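Local coordinates for delta toxin (Clostridium perfringens, PDB 2YGT), which probably forms beta-barrel pores in the membranes of target cells as a haemolytic toxin related to aerolysin and the leukocidins, at residues A[280-283]-A[284-287]. Sequence-based numbering, arbitrary orientation.
With ZN (zinc ion), chain B.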
loop_
_atom_site.group_PDB
_atom_site.type_symbol
_atom_site.label_atom_id
_atom_site.label_comp_id
_atom_site.label_asym_id
_atom_site.label_seq_id
_atom_site.Cartn_x
_atom_site.Cartn_y
_atom_site.Cartn_z
ATOM N N GLU A 280 -0.107 -18.927 0.837
ATOM C CA GLU A 280 -1.113 -19.906 0.451
ATOM C C GLU A 280 -2.384 -19.704 1.258
ATOM O O GLU A 280 -2.334 -19.513 2.475
ATOM C CB GLU A 280 -0.610 -21.341 0.628
ATOM C CG GLU A 280 -1.611 -22.383 0.128
ATOM C CD GLU A 280 -1.102 -23.812 0.234
ATOM O OE1 GLU A 280 -1.148 -24.386 1.343
ATOM O OE2 GLU A 280 -0.659 -24.363 -0.795
ATOM N N LEU A 281 -3.519 -19.739 0.567
ATOM C CA LEU A 281 -4.820 -19.691 1.215
ATOM C C LEU A 281 -5.424 -21.086 1.305
ATOM O O LEU A 281 -5.600 -21.769 0.295
ATOM C CB LEU A 281 -5.776 -18.762 0.462
ATOM C CG LEU A 281 -5.672 -17.257 0.712
ATOM C CD1 LEU A 281 -4.403 -16.689 0.101
ATOM C CD2 LEU A 281 -6.891 -16.552 0.148
ATOM N N ASP A 282 -5.728 -21.511 2.523
ATOM C CA ASP A 282 -6.469 -22.743 2.724
ATOM C C ASP A 282 -7.924 -22.374 3.003
ATOM O O ASP A 282 -8.261 -21.916 4.093
ATOM C CB ASP A 282 -5.868 -23.554 3.874
ATOM C CG ASP A 282 -6.374 -24.981 3.905
ATOM O OD1 ASP A 282 -7.585 -25.190 3.680
ATOM O OD2 ASP A 282 -5.561 -25.897 4.156
ATOM N N TRP A 283 -8.775 -22.558 2.000
ATOM C CA TRP A 283 -10.174 -22.153 2.096
ATOM C C TRP A 283 -11.001 -23.093 2.969
ATOM O O TRP A 283 -12.122 -22.764 3.352
ATOM C CB TRP A 283 -10.799 -22.050 0.704
ATOM C CG TRP A 283 -10.156 -21.022 -0.179
ATOM C CD1 TRP A 283 -8.900 -21.068 -0.712
ATOM C CD2 TRP A 283 -10.743 -19.804 -0.649
ATOM N NE1 TRP A 283 -8.667 -19.952 -1.480
ATOM C CE2 TRP A 283 -9.787 -19.158 -1.456
ATOM C CE3 TRP A 283 -11.989 -19.193 -0.461
ATOM C CZ2 TRP A 283 -10.032 -17.935 -2.074
ATOM C CZ3 TRP A 283 -12.233 -17.977 -1.079
ATOM C CH2 TRP A 283 -11.260 -17.362 -1.873
ATOM N N GLU A 284 -10.454 -24.265 3.277
ATOM C CA GLU A 284 -11.149 -25.208 4.149
ATOM C C GLU A 284 -10.839 -24.909 5.607
ATOM O O GLU A 284 -11.741 -24.840 6.442
ATOM C CB GLU A 284 -10.770 -26.653 3.822
ATOM C CG GLU A 284 -11.572 -27.280 2.689
ATOM C CD GLU A 284 -11.232 -28.751 2.476
ATOM O OE1 GLU A 284 -10.234 -29.226 3.061
ATOM O OE2 GLU A 284 -11.963 -29.430 1.724
ATOM N N LYS A 285 -9.558 -24.724 5.904
ATOM C CA LYS A 285 -9.123 -24.462 7.270
ATOM C C LYS A 285 -9.181 -22.977 7.617
ATOM O O LYS A 285 -8.928 -22.596 8.758
ATOM C CB LYS A 285 -7.702 -24.987 7.487
ATOM C CG LYS A 285 -7.533 -26.476 7.227
ATOM C CD LYS A 285 -6.082 -26.901 7.412
ATOM C CE LYS A 285 -5.870 -28.351 6.997
ATOM N NZ LYS A 285 -6.137 -28.555 5.545
ATOM N N HIS A 286 -9.520 -22.148 6.633
ATOM C CA HIS A 286 -9.560 -20.698 6.821
ATOM C C HIS A 286 -8.227 -20.141 7.315
ATOM O O HIS A 286 -8.177 -19.429 8.317
ATOM C CB HIS A 286 -10.665 -20.301 7.805
ATOM C CG HIS A 286 -11.998 -20.909 7.500
ATOM N ND1 HIS A 286 -12.663 -21.723 8.392
ATOM C CD2 HIS A 286 -12.789 -20.824 6.406
ATOM C CE1 HIS A 286 -13.809 -22.110 7.862
ATOM N NE2 HIS A 286 -13.910 -21.578 6.657
ATOM N N THR A 287 -7.146 -20.469 6.618
ATOM C CA THR A 287 -5.831 -19.998 7.024
ATOM C C THR A 287 -5.091 -19.347 5.869
ATOM O O THR A 287 -5.318 -19.670 4.703
ATOM C CB THR A 287 -4.950 -21.141 7.588
ATOM O OG1 THR A 287 -4.655 -22.081 6.546
ATOM C CG2 THR A 287 -5.649 -21.853 8.745
HETATM ZN ZN ZN B . -14.995 -21.720 4.647
HETATM O O HOH W 1 -2.736 -21.490 4.736
HETATM O O HOH W 2 -7.291 -27.901 2.312
#
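Asp282 and Thr287 close the beta hairpin that joins strand 263-282 to strand 287-291, and they do so through a G1 beta bulge, in which two residues, His286 and Thr287, stand across from the single residue Asp282. Asp282 and Thr287 form an antiparallel hydrogen-bonded pair: Asp282 N donates to Thr287 O (2.9 Å), and Thr287 N returns the bond to Asp282 O. His286, at the bulge position, takes up positive phi, which lets the chain swing back into register.

The carboxylate of Asp282 organises the loop. With CG anti to the backbone N (chi1 -166°), the group reaches over the turn, where OD1 accepts two backbone amides. Glu284 N approaches OD1 nearly along its C-O direction, 3.0 Å away but with a bent N-H (138°), and this bond makes an Asx turn. Lys285 N, a second amide on the same oxygen and also 3.0 Å from OD1, points almost straight at it from above the carboxylate plane. A water adds a third donor to OD1 and bonds weakly to Glu284 OE1.

On the other oxygen, Lys285 forms a salt bridge. Its aliphatic chain runs extended past the carboxylate, CD lying 3.4 Å from Asp282 OD2, and then bends at chi4 (63°) to place NZ 3.1 Å from OD2, on the syn side but somewhat out of the carboxylate plane. Thr287 OG1 sits against Asp282 CB and shares a water with Glu280 O, linking the two strands.

Trp283 turns away from the loop to pack on strands 61-72 and 224-235, its NE1 bonded to Ser242 OG. His286 turns away from 280-283 to a zinc ion it shares with Asp54: Glu284 O lies over the centre of the imidazole, 3.7 Å above its plane, while NE2 binds zinc at 2.3 Å.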